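Long-range contacts in thiosulfate sulfurtransferase YnjE (Escherichia coli, PDB 2WLR), which transfers sulfur from thiosulfate to cyanide, giving thiocyanate and sulfite, by way of a cysteine persulfide intermediate: residues A[18-22]-A[71-75]; A[21-27]-A[48-53]; A[181-185]-A[390-395]; A[213-218]-A[367-373]. The contacts are given in a common frame with arbitrary orientation. Numbering follows the deposited sequence.

The four contacts fall into two groups. Contacts 1 and 2 both start from strand 21-24 of the first rhodanese repeat, share K21 and A22, and touch where L73 CD1 meets L49 CD1 at 3.7 Å; their centres are 13 Å apart. Contacts 3 and 4 join the second repeat to the third, also with centres 13 Å apart, and are linked directly by the salt bridge D390 OD1 to R218 NH2, 2.9 Å. Contact 4 carries R370, the probable substrate-binding residue, next to the active-site cysteine at position 365; the side chain of Y394 in contact 3 is about 10 Å from that of R370. Contacts 2 and 4 lie about 15 Å apart at their nearest atoms.

Contact 1 of 4, residues A[18-22]-A[71-75]; sequences QNGKA and HNLKT
Segment 18-22 leaves a helix through N19, with positive phi (57/43) the C' residue of a Schellman motif, G20 N and N19 N bonding back to helix carbonyls, then extends through G20 into strand residues K21 (-130/139) and A22. Segment 71-75 is irregular: H71 is the first residue beyond helix 61-70, N72 repeats the 57/43 conformation, and L73 and K74 are extended. The closest CA pair is K21 with L73, 7.6 Å apart, too far for backbone pairing. K21 bridges the gap with m chi1 and t chi2 and chi3, turning at chi4 (70°), so that NZ donates a hydrogen bond to N72 O at 3.0 Å. K21 CD packs on L73 CD2 at 3.3 Å, and K21 CE passes H71 O at 3.7 Å. The K74 side chain comes nearer toward its end, CD 4.1 Å from K21 NZ. Just 202 Å² is buried in this surface contact, which ties strand 21-24 to the helix-to-strand connection 71-78 of the first rhodanese repeat, an alpha/beta unit with a parallel sheet.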
# COMPACT_ATOMS: atom_id res chain seq x y z
N GLN A 18 31.34 -10.18 -2.55
CA GLN A 18 31.78 -9.75 -1.23
C GLN A 18 30.67 -9.76 -0.20
O GLN A 18 30.85 -9.26 0.92
CB GLN A 18 32.42 -8.36 -1.34
CG GLN A 18 33.67 -8.37 -2.20
CD GLN A 18 34.29 -7.01 -2.48
OE1 GLN A 18 34.43 -6.17 -1.59
NE2 GLN A 18 34.72 -6.82 -3.73
N ASN A 19 29.52 -10.33 -0.56
CA ASN A 19 28.39 -10.49 0.35
C ASN A 19 27.91 -9.16 0.93
O ASN A 19 27.61 -9.03 2.12
CB ASN A 19 28.74 -11.49 1.46
CG ASN A 19 27.51 -11.99 2.22
OD1 ASN A 19 26.41 -12.04 1.67
ND2 ASN A 19 27.71 -12.38 3.48
N GLY A 20 27.84 -8.17 0.06
CA GLY A 20 27.41 -6.82 0.42
C GLY A 20 25.95 -6.59 0.12
O GLY A 20 25.26 -7.47 -0.40
N LYS A 21 25.49 -5.39 0.45
CA LYS A 21 24.12 -4.98 0.20
C LYS A 21 24.09 -3.63 -0.52
O LYS A 21 24.89 -2.74 -0.22
CB LYS A 21 23.35 -4.89 1.52
CG LYS A 21 23.07 -6.26 2.15
CD LYS A 21 22.34 -6.17 3.49
CE LYS A 21 22.22 -7.54 4.13
NZ LYS A 21 23.55 -8.05 4.59
N ALA A 22 23.20 -3.50 -1.49
CA ALA A 22 22.98 -2.23 -2.18
C ALA A 22 21.84 -1.46 -1.50
O ALA A 22 20.86 -2.04 -1.04
CB ALA A 22 22.67 -2.48 -3.67
N HIS A 71 16.99 -5.12 8.62
CA HIS A 71 17.49 -5.51 7.30
C HIS A 71 18.81 -6.26 7.33
O HIS A 71 19.44 -6.44 6.31
CB HIS A 71 17.59 -4.28 6.40
CG HIS A 71 16.28 -3.59 6.18
ND1 HIS A 71 15.41 -3.93 5.16
CD2 HIS A 71 15.67 -2.61 6.88
CE1 HIS A 71 14.33 -3.17 5.25
NE2 HIS A 71 14.46 -2.38 6.29
N ASN A 72 19.24 -6.69 8.52
CA ASN A 72 20.42 -7.56 8.63
C ASN A 72 21.69 -6.96 7.98
O ASN A 72 22.50 -7.65 7.33
CB ASN A 72 20.11 -8.94 8.03
CG ASN A 72 18.82 -9.55 8.60
OD1 ASN A 72 18.67 -9.70 9.81
ND2 ASN A 72 17.90 -9.90 7.71
N LEU A 73 21.89 -5.68 8.23
CA LEU A 73 23.10 -5.03 7.78
C LEU A 73 24.19 -5.22 8.82
O LEU A 73 24.12 -4.68 9.92
CB LEU A 73 22.84 -3.54 7.55
CG LEU A 73 22.06 -3.28 6.25
CD1 LEU A 73 21.34 -1.95 6.31
CD2 LEU A 73 23.01 -3.33 5.06
N LYS A 74 25.21 -6.00 8.48
CA LYS A 74 26.26 -6.25 9.45
C LYS A 74 27.20 -5.05 9.51
O LYS A 74 27.52 -4.47 8.47
CB LYS A 74 27.01 -7.53 9.11
CG LYS A 74 26.11 -8.76 9.21
CD LYS A 74 25.74 -9.31 7.84
CE LYS A 74 26.83 -10.23 7.31
NZ LYS A 74 28.08 -9.52 6.85
N THR A 75 27.63 -4.67 10.72
CA THR A 75 28.45 -3.47 10.94
C THR A 75 29.49 -3.23 9.85
O THR A 75 29.58 -2.12 9.31
CB THR A 75 29.19 -3.54 12.32
OG1 THR A 75 28.22 -3.61 13.38
CG2 THR A 75 30.08 -2.34 12.54

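Contact 2 of 4, residues A[21-27]-A[48-53]; sequences KAIDTRP and ALNLSA
Strand 21-24 and the shorter strand 49-50 run parallel, with I23 opposite L49 (CA-CA 4.7 Å) and D24 opposite N50 (4.8 Å). Backbone hydrogen bonds set the register, beside CA-H...O contacts: L49 N to A22 O 2.8 Å, D24 N to L49 O 2.7 Å, L51 N to D24 O 2.9 Å and, beyond the strands, A53 N to T25 O 3.1 Å. Apolar packing joins I23 CG2 to L51 CB at 3.7 Å (I23 m,t; L51 t,p) and A22 CB to A48 CB at 4.1 Å. Among polar side chains, D24 (chi1 t) forms an Asx turn, OD1 accepting from R26 N at 3.2 Å, and a salt bridge, R26 NE to D24 OD1 2.9 Å and R26 NH2 to D24 OD2 2.8 Å. A water joins T25 O (3.1 Å) to S52 OG (2.8 Å), which also bonds S54. Backbone bonding holds 49-50 as an edge strand of the sheet, closing beta-alpha-beta unit 21-24, 28-32, 49-50, while D24 and R26 match their buried charges.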
# COMPACT_ATOMS: atom_id res chain seq x y z
N LYS A 21 25.49 -5.39 0.45
CA LYS A 21 24.12 -4.98 0.20
C LYS A 21 24.09 -3.63 -0.52
O LYS A 21 24.89 -2.74 -0.22
CB LYS A 21 23.35 -4.89 1.52
CG LYS A 21 23.07 -6.26 2.15
CD LYS A 21 22.34 -6.17 3.49
CE LYS A 21 22.22 -7.54 4.13
NZ LYS A 21 23.55 -8.05 4.59
N ALA A 22 23.20 -3.50 -1.49
CA ALA A 22 22.98 -2.23 -2.18
C ALA A 22 21.84 -1.46 -1.50
O ALA A 22 20.86 -2.04 -1.04
CB ALA A 22 22.67 -2.48 -3.67
N ILE A 23 21.99 -0.13 -1.49
CA ILE A 23 20.96 0.75 -0.90
C ILE A 23 20.61 1.85 -1.92
O ILE A 23 21.45 2.63 -2.33
CB ILE A 23 21.39 1.41 0.40
CG1 ILE A 23 21.77 0.34 1.43
CG2 ILE A 23 20.29 2.34 0.88
CD1 ILE A 23 22.22 0.89 2.79
N ASP A 24 19.35 1.82 -2.33
CA ASP A 24 18.75 2.76 -3.28
C ASP A 24 18.26 3.94 -2.46
O ASP A 24 17.39 3.80 -1.60
CB ASP A 24 17.60 2.01 -3.95
CG ASP A 24 16.99 2.74 -5.12
OD1 ASP A 24 16.93 3.96 -5.14
OD2 ASP A 24 16.52 2.04 -6.06
N THR A 25 18.86 5.10 -2.69
CA THR A 25 18.57 6.32 -1.93
C THR A 25 17.48 7.21 -2.54
O THR A 25 17.20 8.28 -2.02
CB THR A 25 19.86 7.13 -1.70
OG1 THR A 25 20.29 7.69 -2.94
CG2 THR A 25 20.96 6.26 -1.04
N ARG A 26 16.83 6.72 -3.59
CA ARG A 26 15.77 7.47 -4.24
C ARG A 26 14.43 7.29 -3.50
O ARG A 26 14.28 6.36 -2.75
CB ARG A 26 15.59 6.91 -5.65
CG ARG A 26 16.80 7.09 -6.53
CD ARG A 26 16.60 6.49 -7.90
NE ARG A 26 16.40 5.06 -7.79
CZ ARG A 26 16.05 4.28 -8.81
NH1 ARG A 26 15.85 4.78 -10.02
NH2 ARG A 26 15.85 3.01 -8.61
N PRO A 27 13.45 8.14 -3.79
CA PRO A 27 12.12 7.89 -3.25
C PRO A 27 11.58 6.53 -3.69
O PRO A 27 11.97 5.97 -4.72
CB PRO A 27 11.28 9.02 -3.84
CG PRO A 27 12.25 10.10 -4.09
CD PRO A 27 13.52 9.43 -4.49
N ALA A 48 18.35 -4.92 -3.46
CA ALA A 48 18.64 -3.61 -2.87
C ALA A 48 17.60 -3.28 -1.81
O ALA A 48 16.44 -3.65 -1.90
CB ALA A 48 18.57 -2.50 -3.90
N LEU A 49 18.09 -2.55 -0.83
CA LEU A 49 17.25 -1.91 0.17
C LEU A 49 16.88 -0.51 -0.33
O LEU A 49 17.60 0.06 -1.16
CB LEU A 49 17.98 -1.81 1.54
CG LEU A 49 18.56 -3.14 2.05
CD1 LEU A 49 19.25 -2.92 3.39
CD2 LEU A 49 17.48 -4.23 2.15
N ASN A 50 15.80 0.05 0.19
CA ASN A 50 15.40 1.42 -0.11
C ASN A 50 15.55 2.22 1.18
O ASN A 50 14.86 1.96 2.20
CB ASN A 50 13.96 1.46 -0.57
CG ASN A 50 13.53 2.82 -1.19
OD1 ASN A 50 14.38 3.65 -1.66
ND2 ASN A 50 12.26 3.04 -1.21
N LEU A 51 16.40 3.23 1.11
CA LEU A 51 16.53 4.18 2.21
C LEU A 51 16.56 5.55 1.57
O LEU A 51 17.63 6.05 1.19
CB LEU A 51 17.79 3.93 3.04
CG LEU A 51 17.95 4.77 4.31
CD1 LEU A 51 16.78 4.62 5.28
CD2 LEU A 51 19.27 4.44 5.03
N SER A 52 15.39 6.11 1.37
CA SER A 52 15.27 7.38 0.67
C SER A 52 15.87 8.51 1.48
O SER A 52 15.50 8.68 2.66
CB SER A 52 13.84 7.67 0.34
OG SER A 52 13.75 8.84 -0.42
N ALA A 53 16.72 9.33 0.87
CA ALA A 53 17.29 10.48 1.59
C ALA A 53 16.19 11.39 2.10
O ALA A 53 16.34 12.00 3.13
CB ALA A 53 18.25 11.28 0.72
O HOH W 1 15.34 10.70 -1.79

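Contact 3 of 4, residues A[181-185]-A[390-395]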
# COMPACT_ATOMS: atom_id res chain seq x y z
N PRO A 181 -26.08 -2.64 8.51
CA PRO A 181 -25.75 -2.85 9.91
C PRO A 181 -24.37 -3.44 10.22
O PRO A 181 -23.95 -3.42 11.38
CB PRO A 181 -26.81 -3.86 10.34
CG PRO A 181 -26.96 -4.69 9.18
CD PRO A 181 -26.93 -3.72 8.00
N LEU A 182 -23.66 -3.94 9.22
CA LEU A 182 -22.39 -4.62 9.45
C LEU A 182 -21.19 -3.87 8.91
O LEU A 182 -20.07 -4.31 9.08
CB LEU A 182 -22.42 -6.02 8.84
CG LEU A 182 -22.88 -7.20 9.69
CD1 LEU A 182 -22.74 -8.47 8.83
CD2 LEU A 182 -22.06 -7.36 10.98
N TRP A 183 -21.41 -2.73 8.27
CA TRP A 183 -20.33 -2.05 7.55
C TRP A 183 -19.67 -2.96 6.50
O TRP A 183 -18.47 -2.96 6.32
CB TRP A 183 -19.34 -1.36 8.51
CG TRP A 183 -20.05 -0.28 9.23
CD1 TRP A 183 -20.44 -0.29 10.53
CD2 TRP A 183 -20.61 0.90 8.66
NE1 TRP A 183 -21.14 0.85 10.82
CE2 TRP A 183 -21.28 1.59 9.69
CE3 TRP A 183 -20.58 1.46 7.38
CZ2 TRP A 183 -21.92 2.83 9.48
CZ3 TRP A 183 -21.21 2.67 7.16
CH2 TRP A 183 -21.88 3.35 8.22
N ASN A 184 -20.52 -3.71 5.82
CA ASN A 184 -20.18 -4.38 4.60
C ASN A 184 -20.54 -3.49 3.43
O ASN A 184 -21.28 -2.52 3.54
CB ASN A 184 -20.89 -5.75 4.50
CG ASN A 184 -20.14 -6.84 5.26
OD1 ASN A 184 -19.08 -6.57 5.86
ND2 ASN A 184 -20.64 -8.06 5.21
N LYS A 185 -19.96 -3.82 2.28
CA LYS A 185 -20.25 -3.08 1.06
C LYS A 185 -21.75 -3.10 0.77
O LYS A 185 -22.47 -4.04 1.11
CB LYS A 185 -19.48 -3.65 -0.13
CG LYS A 185 -19.87 -5.06 -0.54
CD LYS A 185 -19.10 -5.48 -1.77
CE LYS A 185 -19.09 -6.98 -1.92
NZ LYS A 185 -20.46 -7.53 -2.04
N ASP A 390 -15.00 -9.27 4.02
CA ASP A 390 -15.66 -8.01 4.35
C ASP A 390 -16.12 -7.97 5.82
O ASP A 390 -15.79 -7.02 6.58
CB ASP A 390 -16.86 -7.80 3.40
CG ASP A 390 -17.34 -6.35 3.30
OD1 ASP A 390 -16.83 -5.43 4.00
OD2 ASP A 390 -18.29 -6.12 2.52
N GLY A 391 -16.84 -9.01 6.23
CA GLY A 391 -17.46 -9.00 7.56
C GLY A 391 -16.48 -8.79 8.71
O GLY A 391 -16.77 -8.09 9.70
N GLY A 392 -15.31 -9.42 8.60
CA GLY A 392 -14.26 -9.27 9.58
C GLY A 392 -14.67 -9.67 10.98
O GLY A 392 -15.54 -10.54 11.19
N TRP A 393 -14.06 -9.01 11.94
CA TRP A 393 -14.31 -9.34 13.33
C TRP A 393 -15.72 -8.92 13.74
O TRP A 393 -16.37 -9.58 14.54
CB TRP A 393 -13.26 -8.68 14.22
CG TRP A 393 -13.59 -8.81 15.68
CD1 TRP A 393 -13.93 -7.82 16.54
CD2 TRP A 393 -13.53 -10.02 16.45
NE1 TRP A 393 -14.14 -8.34 17.81
CE2 TRP A 393 -13.90 -9.69 17.77
CE3 TRP A 393 -13.25 -11.34 16.14
CZ2 TRP A 393 -13.98 -10.66 18.79
CZ3 TRP A 393 -13.33 -12.30 17.13
CH2 TRP A 393 -13.68 -11.94 18.45
N TYR A 394 -16.24 -7.84 13.17
CA TYR A 394 -17.61 -7.42 13.49
C TYR A 394 -18.64 -8.48 13.17
O TYR A 394 -19.52 -8.77 13.98
CB TYR A 394 -17.96 -6.12 12.73
CG TYR A 394 -19.15 -5.30 13.23
CD1 TYR A 394 -19.66 -5.45 14.53
CD2 TYR A 394 -19.71 -4.33 12.43
CE1 TYR A 394 -20.74 -4.68 14.96
CE2 TYR A 394 -20.78 -3.56 12.86
CZ TYR A 394 -21.27 -3.72 14.14
OH TYR A 394 -22.33 -2.92 14.51
N GLU A 395 -18.55 -9.07 11.99
CA GLU A 395 -19.46 -10.13 11.63
C GLU A 395 -19.16 -11.39 12.43
O GLU A 395 -20.10 -11.99 13.00
CB GLU A 395 -19.39 -10.40 10.14
CG GLU A 395 -20.45 -11.40 9.69
CD GLU A 395 -20.31 -11.86 8.28
OE1 GLU A 395 -19.17 -11.95 7.75
OE2 GLU A 395 -21.37 -12.16 7.71
O HOH W 2 -17.73 -5.58 8.77
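P181, preceded by a cis peptide bond, begins the approach with its carbonyl: P181 O lies 3.5 Å from Y394 CE2. L182 makes the broadest contribution of its segment. Its CD2 sits over one face of the Y394 ring, 4.1 Å from Y394 CD2, while L182 CD1 packs on E395 CG at 3.8 Å. A water lies between two carbonyls, 2.7 Å from L182 O and 2.8 Å from G391 O. At W183 the backbone turns through a positive phi (56/41), and W183 CD1 comes within 4.0 Å of Y394 CE2, which lies at the edge of the indole; W183 also borders a bound EPE buffer molecule. N184 follows, its CA 5.8 Å from that of D390, and its side chain rests against the D390-G391 backbone and carboxylate. K185 closes the walk with a direct hydrogen bond, K185 N to D390 OD2, 2.9 Å and 168° at the hydrogen. D390 OD1 is meanwhile held by R218 of helix 213-226, so one carboxylate engages two elements of the second repeat. The antiparallel pair 178-179/184-185 thereby abuts the third repeat where strand 386-389 leads into helix 392-396, K185 also touching helix 213-226 and strand 273-274.

Contact 4 of 4, residues A[213-218]-A[367-373]; sequences VYAAAR and TGWRASE
W369 (chi1 m, chi2 34°) lays its indole over helix 213-218 in two CH-pi contacts: A215 CA stands 4.2 Å from the centroid of its six-membered ring, 27° off the normal, and R218 CG lies 4.1 Å from the centroid of its five-membered ring, off-centre. The W369 edge meets the face of Y214 (chi1 p) in a T-shaped pair, the Y214 ring and W369 six-membered ring having centroids 4.9 Å apart and planes at 83°. Helices 213-218 and 369-373 cross at 82°, with axes 7.4 Å apart. A217 and S372, both small, sit at the closest approach, their CA atoms 5.0 Å from those of E373 and R218 respectively. G368, the N-cap residue, has phi/psi 132/-14, and a CB there would clash with R218 NH1. Two waters supply polar links, one from Y214 N (3.0 Å) to E373 OE1 (2.7 Å), the other from R218 NH1 (2.8 Å) to S372 OG (2.7 Å). E178 receives both R218 NE and W369 NE1, while H334 bonds E373 OE2. R370, probably a substrate-binding residue, packs its CG 3.6 Å from Y214 CD2 and bonds Y306 and the oxidised cysteine at position 365, whose other sulfinate oxygen accepts from A371 N. Such a cysteine loop running into a helix N-terminus is the rhodanese active site, here backed by a helix of the second repeat.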
# COMPACT_ATOMS: atom_id res chain seq x y z
N VAL A 213 -4.79 6.56 3.56
CA VAL A 213 -4.75 5.66 2.42
C VAL A 213 -5.88 4.64 2.51
O VAL A 213 -6.47 4.31 1.49
CB VAL A 213 -3.38 4.98 2.32
CG1 VAL A 213 -3.40 3.87 1.29
CG2 VAL A 213 -2.30 6.02 1.96
N TYR A 214 -6.16 4.13 3.71
CA TYR A 214 -7.15 3.07 3.83
C TYR A 214 -8.56 3.43 3.42
O TYR A 214 -9.29 2.54 3.01
CB TYR A 214 -7.06 2.33 5.17
CG TYR A 214 -7.54 3.00 6.45
CD1 TYR A 214 -7.69 4.39 6.57
CD2 TYR A 214 -7.85 2.20 7.55
CE1 TYR A 214 -8.13 4.94 7.77
CE2 TYR A 214 -8.29 2.76 8.74
CZ TYR A 214 -8.44 4.11 8.83
OH TYR A 214 -8.89 4.64 10.03
N ALA A 215 -8.92 4.71 3.46
CA ALA A 215 -10.22 5.12 2.94
C ALA A 215 -10.28 4.94 1.44
O ALA A 215 -11.29 4.42 0.91
CB ALA A 215 -10.53 6.57 3.35
N ALA A 216 -9.24 5.40 0.75
CA ALA A 216 -9.14 5.23 -0.69
C ALA A 216 -9.09 3.75 -1.07
O ALA A 216 -9.71 3.32 -2.05
CB ALA A 216 -7.92 5.96 -1.21
N ALA A 217 -8.37 2.94 -0.28
CA ALA A 217 -8.22 1.55 -0.57
C ALA A 217 -9.52 0.79 -0.46
O ALA A 217 -9.79 -0.14 -1.21
CB ALA A 217 -7.17 0.90 0.35
N ARG A 218 -10.33 1.18 0.52
CA ARG A 218 -11.63 0.54 0.70
C ARG A 218 -12.49 0.73 -0.52
O ARG A 218 -13.08 -0.23 -1.03
CB ARG A 218 -12.28 1.11 1.97
CG ARG A 218 -13.73 0.65 2.19
CD ARG A 218 -13.86 -0.84 2.38
NE ARG A 218 -15.15 -1.15 3.01
CZ ARG A 218 -15.64 -2.37 3.20
NH1 ARG A 218 -15.01 -3.45 2.77
NH2 ARG A 218 -16.84 -2.50 3.81
N THR A 367 -13.91 -4.04 10.18
CA THR A 367 -14.98 -3.90 9.19
C THR A 367 -14.52 -3.84 7.73
O THR A 367 -15.37 -3.84 6.83
CB THR A 367 -15.88 -2.67 9.46
OG1 THR A 367 -15.17 -1.46 9.17
CG2 THR A 367 -16.44 -2.65 10.91
N GLY A 368 -13.22 -3.75 7.46
CA GLY A 368 -12.71 -3.96 6.08
C GLY A 368 -11.73 -2.90 5.57
O GLY A 368 -11.08 -3.15 4.55
N TRP A 369 -11.59 -1.74 6.22
CA TRP A 369 -10.74 -0.66 5.67
C TRP A 369 -9.24 -1.00 5.65
O TRP A 369 -8.58 -0.89 4.62
CB TRP A 369 -10.90 0.65 6.43
CG TRP A 369 -12.15 1.42 6.18
CD1 TRP A 369 -13.41 0.94 5.92
CD2 TRP A 369 -12.24 2.84 6.23
NE1 TRP A 369 -14.27 2.00 5.80
CE2 TRP A 369 -13.58 3.17 5.99
CE3 TRP A 369 -11.33 3.87 6.47
CZ2 TRP A 369 -14.03 4.49 5.96
CZ3 TRP A 369 -11.77 5.18 6.44
CH2 TRP A 369 -13.10 5.47 6.19
N ARG A 370 -8.68 -1.42 6.78
CA ARG A 370 -7.24 -1.73 6.82
C ARG A 370 -6.93 -2.93 5.90
O ARG A 370 -5.92 -2.95 5.21
CB ARG A 370 -6.80 -2.02 8.25
CG ARG A 370 -6.86 -0.82 9.16
CD ARG A 370 -6.57 -1.21 10.61
NE ARG A 370 -7.74 -1.84 11.20
CZ ARG A 370 -7.78 -2.31 12.44
NH1 ARG A 370 -6.68 -2.28 13.20
NH2 ARG A 370 -8.90 -2.83 12.92
N ALA A 371 -7.80 -3.93 5.89
CA ALA A 371 -7.69 -5.08 5.00
C ALA A 371 -7.66 -4.66 3.54
O ALA A 371 -7.00 -5.31 2.71
CB ALA A 371 -8.86 -6.04 5.25
N SER A 372 -8.37 -3.58 3.20
CA SER A 372 -8.36 -3.13 1.82
C SER A 372 -7.04 -2.52 1.43
O SER A 372 -6.61 -2.70 0.29
CB SER A 372 -9.47 -2.12 1.60
OG SER A 372 -10.74 -2.70 1.91
N GLU A 373 -6.44 -1.78 2.33
CA GLU A 373 -5.10 -1.25 2.07
C GLU A 373 -4.12 -2.39 1.83
O GLU A 373 -3.32 -2.34 0.85
CB GLU A 373 -4.67 -0.33 3.23
CG GLU A 373 -3.30 0.27 3.03
CD GLU A 373 -2.95 1.35 4.03
OE1 GLU A 373 -3.77 1.68 4.92
OE2 GLU A 373 -1.82 1.88 3.92
O HOH W 3 -4.08 4.13 5.89
O HOH W 4 -12.94 -3.90 0.91